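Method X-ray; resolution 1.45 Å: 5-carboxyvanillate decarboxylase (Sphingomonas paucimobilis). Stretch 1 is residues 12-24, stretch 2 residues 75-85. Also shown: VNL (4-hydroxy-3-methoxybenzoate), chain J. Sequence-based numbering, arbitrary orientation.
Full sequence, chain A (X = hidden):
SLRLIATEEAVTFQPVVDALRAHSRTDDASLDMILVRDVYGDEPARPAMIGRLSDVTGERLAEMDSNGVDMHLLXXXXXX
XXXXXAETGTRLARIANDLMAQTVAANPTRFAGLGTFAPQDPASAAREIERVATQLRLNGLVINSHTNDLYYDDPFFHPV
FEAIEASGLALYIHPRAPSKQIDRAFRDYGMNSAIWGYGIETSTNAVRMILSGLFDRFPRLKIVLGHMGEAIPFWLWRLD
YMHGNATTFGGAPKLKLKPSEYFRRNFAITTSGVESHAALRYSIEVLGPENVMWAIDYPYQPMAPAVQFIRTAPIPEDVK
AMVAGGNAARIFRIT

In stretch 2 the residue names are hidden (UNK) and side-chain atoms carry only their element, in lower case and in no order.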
# COMPACT_ATOMS: atom_id res chain seq x y z
N THR A 12 -26.59 -8.20 4.44
CA THR A 12 -26.84 -7.89 5.84
C THR A 12 -28.15 -8.53 6.28
O THR A 12 -28.88 -9.10 5.46
CB THR A 12 -26.84 -6.39 6.13
OG1 THR A 12 -26.85 -6.18 7.55
CG2 THR A 12 -28.06 -5.70 5.50
N PHE A 13 -28.43 -8.44 7.58
CA PHE A 13 -29.62 -9.04 8.17
C PHE A 13 -30.22 -8.04 9.13
O PHE A 13 -29.50 -7.24 9.72
CB PHE A 13 -29.25 -10.33 8.91
CG PHE A 13 -28.50 -11.33 8.06
CD1 PHE A 13 -29.18 -12.08 7.12
CD2 PHE A 13 -27.14 -11.50 8.22
CE1 PHE A 13 -28.48 -13.00 6.32
CE2 PHE A 13 -26.44 -12.42 7.44
CZ PHE A 13 -27.12 -13.16 6.49
N GLN A 14 -31.54 -8.07 9.28
CA GLN A 14 -32.23 -7.04 10.06
C GLN A 14 -31.70 -6.81 11.49
O GLN A 14 -31.57 -5.66 11.90
CB GLN A 14 -33.75 -7.25 10.06
CG GLN A 14 -34.55 -5.98 10.34
CD GLN A 14 -34.27 -4.89 9.32
OE1 GLN A 14 -34.17 -5.15 8.12
NE2 GLN A 14 -34.12 -3.65 9.81
N PRO A 15 -31.39 -7.88 12.24
CA PRO A 15 -30.88 -7.56 13.59
C PRO A 15 -29.58 -6.74 13.57
O PRO A 15 -29.38 -5.91 14.46
CB PRO A 15 -30.63 -8.95 14.20
CG PRO A 15 -31.62 -9.84 13.49
CD PRO A 15 -31.62 -9.32 12.06
N VAL A 16 -28.72 -6.96 12.58
CA VAL A 16 -27.48 -6.19 12.47
C VAL A 16 -27.77 -4.76 12.00
O VAL A 16 -27.24 -3.78 12.55
CB VAL A 16 -26.46 -6.89 11.55
CG1 VAL A 16 -25.17 -6.08 11.49
CG2 VAL A 16 -26.19 -8.31 12.06
N VAL A 17 -28.63 -4.64 11.00
CA VAL A 17 -29.08 -3.33 10.53
C VAL A 17 -29.61 -2.50 11.69
O VAL A 17 -29.21 -1.35 11.87
CB VAL A 17 -30.17 -3.45 9.45
CG1 VAL A 17 -30.82 -2.09 9.17
CG2 VAL A 17 -29.59 -4.04 8.18
N ASP A 18 -30.49 -3.09 12.50
CA ASP A 18 -31.10 -2.36 13.60
C ASP A 18 -30.05 -1.91 14.60
O ASP A 18 -30.10 -0.78 15.11
CB ASP A 18 -32.17 -3.20 14.30
CG ASP A 18 -33.41 -3.42 13.44
OD1 ASP A 18 -33.56 -2.70 12.43
OD2 ASP A 18 -34.24 -4.29 13.78
N ALA A 19 -29.09 -2.78 14.88
CA ALA A 19 -28.03 -2.43 15.82
C ALA A 19 -27.13 -1.33 15.27
O ALA A 19 -26.70 -0.45 16.03
CB ALA A 19 -27.22 -3.67 16.19
N LEU A 20 -26.84 -1.36 13.98
CA LEU A 20 -26.02 -0.30 13.37
C LEU A 20 -26.76 1.04 13.28
O LEU A 20 -26.15 2.08 13.43
CB LEU A 20 -25.49 -0.72 11.99
CG LEU A 20 -24.38 -1.75 12.04
CD1 LEU A 20 -24.11 -2.28 10.64
CD2 LEU A 20 -23.10 -1.16 12.63
N ARG A 21 -28.07 1.01 13.02
CA ARG A 21 -28.87 2.24 13.10
C ARG A 21 -28.72 2.90 14.47
O ARG A 21 -28.46 4.10 14.56
CB ARG A 21 -30.36 1.96 12.83
CG ARG A 21 -30.69 1.62 11.37
CD ARG A 21 -32.13 2.06 11.04
NE ARG A 21 -32.51 1.73 9.66
CZ ARG A 21 -33.24 0.67 9.33
NH1 ARG A 21 -33.67 -0.16 10.27
NH2 ARG A 21 -33.54 0.44 8.05
N ALA A 22 -28.85 2.11 15.53
CA ALA A 22 -28.67 2.63 16.88
C ALA A 22 -27.23 3.11 17.08
O ALA A 22 -26.99 4.18 17.65
CB ALA A 22 -29.05 1.59 17.92
N HIS A 23 -26.26 2.32 16.62
CA HIS A 23 -24.87 2.70 16.78
C HIS A 23 -24.54 4.03 16.09
O HIS A 23 -23.72 4.81 16.59
CB HIS A 23 -23.92 1.63 16.27
CG HIS A 23 -22.55 1.74 16.85
ND1 HIS A 23 -22.25 1.27 18.11
CD2 HIS A 23 -21.43 2.33 16.38
CE1 HIS A 23 -20.98 1.53 18.37
NE2 HIS A 23 -20.46 2.17 17.34
N SER A 24 -25.20 4.28 14.96
CA SER A 24 -24.96 5.48 14.15
C SER A 24 -25.23 6.77 14.91
O SER A 24 -24.73 7.83 14.52
CB SER A 24 -25.80 5.46 12.87
OG SER A 24 -27.15 5.83 13.11
N UNK A 75 -21.12 -12.72 2.62
CA UNK A 75 -20.47 -12.37 3.88
C UNK A 75 -21.22 -11.20 4.50
O UNK A 75 -21.61 -10.27 3.79
c UNK A 75 -19.00 -11.99 3.63
o UNK A 75 -18.86 -11.16 2.48
N UNK A 76 -21.40 -11.22 5.81
CA UNK A 76 -21.95 -10.05 6.48
C UNK A 76 -21.05 -8.85 6.23
O UNK A 76 -19.84 -8.89 6.47
c UNK A 76 -23.99 -8.68 8.39
c UNK A 76 -22.56 -9.07 8.76
c UNK A 76 -22.47 -9.31 10.28
c UNK A 76 -22.11 -10.31 7.98
N UNK A 77 -21.65 -7.77 5.74
CA UNK A 77 -20.92 -6.61 5.25
C UNK A 77 -20.14 -5.93 6.36
O UNK A 77 -20.56 -5.96 7.52
c UNK A 77 -22.86 -5.01 5.60
c UNK A 77 -21.90 -5.62 4.58
o UNK A 77 -21.16 -4.59 3.91
N UNK A 78 -18.99 -5.35 6.02
CA UNK A 78 -18.23 -4.57 6.98
C UNK A 78 -19.13 -3.44 7.51
O UNK A 78 -19.96 -2.90 6.78
c UNK A 78 -16.99 -3.99 6.31
N UNK A 79 -18.98 -3.08 8.79
CA UNK A 79 -17.98 -3.55 9.77
C UNK A 79 -18.39 -4.78 10.57
O UNK A 79 -17.86 -5.01 11.65
c UNK A 79 -17.87 -2.35 10.71
c UNK A 79 -19.81 -2.00 9.34
c UNK A 79 -19.28 -1.81 10.75
N UNK A 80 -19.30 -5.59 10.02
CA UNK A 80 -19.74 -6.79 10.70
C UNK A 80 -20.32 -6.48 12.06
O UNK A 80 -21.14 -5.56 12.18
N UNK A 81 -19.91 -7.24 13.08
CA UNK A 81 -20.36 -7.02 14.45
C UNK A 81 -19.26 -6.43 15.32
O UNK A 81 -19.39 -6.37 16.54
c UNK A 81 -19.72 -9.35 15.27
c UNK A 81 -20.86 -8.34 15.11
c UNK A 81 -22.02 -8.94 14.31
N UNK A 82 -18.19 -5.98 14.68
CA UNK A 82 -16.99 -5.58 15.40
C UNK A 82 -17.05 -4.23 16.09
O UNK A 82 -16.20 -3.95 16.94
o UNK A 82 -15.17 -7.46 11.73
c UNK A 82 -15.42 -7.06 14.07
n UNK A 82 -13.37 -6.70 12.86
c UNK A 82 -15.78 -5.64 14.46
c UNK A 82 -14.64 -7.09 12.79
N UNK A 83 -18.03 -3.40 15.76
CA UNK A 83 -18.13 -2.10 16.43
C UNK A 83 -18.87 -2.14 17.77
O UNK A 83 -18.80 -1.18 18.54
s UNK A 83 -18.67 0.61 13.34
c UNK A 83 -18.80 -1.05 15.53
c UNK A 83 -18.06 -0.83 14.23
c UNK A 83 -17.94 1.93 14.30
N UNK A 84 -19.58 -3.23 18.03
CA UNK A 84 -20.42 -3.34 19.22
C UNK A 84 -19.62 -3.76 20.45
O UNK A 84 -18.48 -4.22 20.34
c UNK A 84 -21.54 -4.36 18.97
c UNK A 84 -22.34 -4.10 17.72
c UNK A 84 -23.24 -4.86 15.61
c UNK A 84 -22.52 -5.10 16.77
c UNK A 84 -22.89 -2.85 17.48
c UNK A 84 -23.61 -2.61 16.32
c UNK A 84 -23.79 -3.61 15.39
N UNK A 85 -20.21 -3.63 21.63
CA UNK A 85 -19.58 -4.20 22.82
C UNK A 85 -19.53 -5.72 22.69
O UNK A 85 -20.17 -6.30 21.81
c UNK A 85 -21.75 -4.19 24.13
c UNK A 85 -20.29 -3.77 24.10
o UNK A 85 -22.62 -3.30 24.23
o UNK A 85 -22.03 -5.40 24.09
C1 VNL J . -17.83 -0.09 0.06
CO1 VNL J . -17.24 -0.89 -0.94
CO2 VNL J . -18.14 -0.63 1.32
CM1 VNL J . -16.96 -2.24 -0.70
CM2 VNL J . -17.86 -1.97 1.59
OM VNL J . -18.13 -2.58 2.79
CZ VNL J . -17.26 -2.80 0.54
CC VNL J . -18.15 1.35 -0.24
CV VNL J . -18.71 -1.82 3.87
O1 VNL J . -18.16 1.77 -1.43
O2 VNL J . -18.47 2.09 0.71
O3 VNL J . -17.33 -4.15 0.75

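Position 75 carries one carbon and then one oxygen, and its CA-to-CB bond points away from stretch 1: a small hydroxyl residue, Ser75. Position 76 has four carbons forked at the second, and one branch end packs against Thr12, Phe13 and Val16: this is Leu76. That branch end, CD1, lies 3.9 Å from OG1 of Thr12 and 4.2 Å from both CD2 of Phe13 and CG1 of Val16, so a single methyl serves three neighbours.

At 77 one carbon bears an oxygen and a carbon. The carbon branch approaches CB of Thr12 at 4.2 Å, while the oxygen is hydrogen-bonded elsewhere in the structure; this is Thr77, whose OG1 also lies 3.7 Å from CV of VNL. A lone carbon at 78, directed away from stretch 1, gives Ala78. Its backbone O comes within 3.3 Å of VNL CV, so Ala78 borders the ligand while Thr77 touches both the ligand and Thr12, ahead of the helix.

Three carbons at 79 close a ring onto the backbone N and rest against Leu20; only proline does this, and the peptide bond before Pro79 is cis. Its CG is 4.3 Å from CD2 of Leu20. Position 80 has no side-chain atoms, its backbone O lies 4.1 Å from CG1 of Val16, and its phi of 59° by itself favours glycine. Gly80 sits within the type II' turn that runs from Pro79 through position 82.

At 81 one carbon carries two more, just beyond contact range: Val81. At 82, three carbons end in an oxygen and a nitrogen: an amide, Gln82, out of reach of the helix and hydrogen-bonded elsewhere. Position 83 has an unbranched run of two carbons, sulfur and carbon, with CB over one face of the His23 ring: Met83. Its backbone O lies 3.5 Å from CE1 of His23.

Position 84 holds one carbon and a six-carbon ring without oxygen, which meets Ala19, Leu20 and His23: Phe84. Its CZ reaches CB of Ala19 at 3.5 Å and CD2 of Leu20 at 3.8 Å, and its edge turns toward the face of His23, with planes at 80° and centroids 5.9 Å apart. At 85 two carbons, the second with two oxygens, make no contact with stretch 1: Asp85, which caps the next helix.

The contact works by shape: no hydrogen bond crosses it. Leu76 packs near the helix start and Phe84 farther along, its ring tip close to small Ala19. Val16, Ala19 and His23 all direct CA-to-CB toward stretch 2, a three-to-four-residue spacing that keeps them on one helical face.

Stretch 2, residues 75-85: SLTAPGVQMFD
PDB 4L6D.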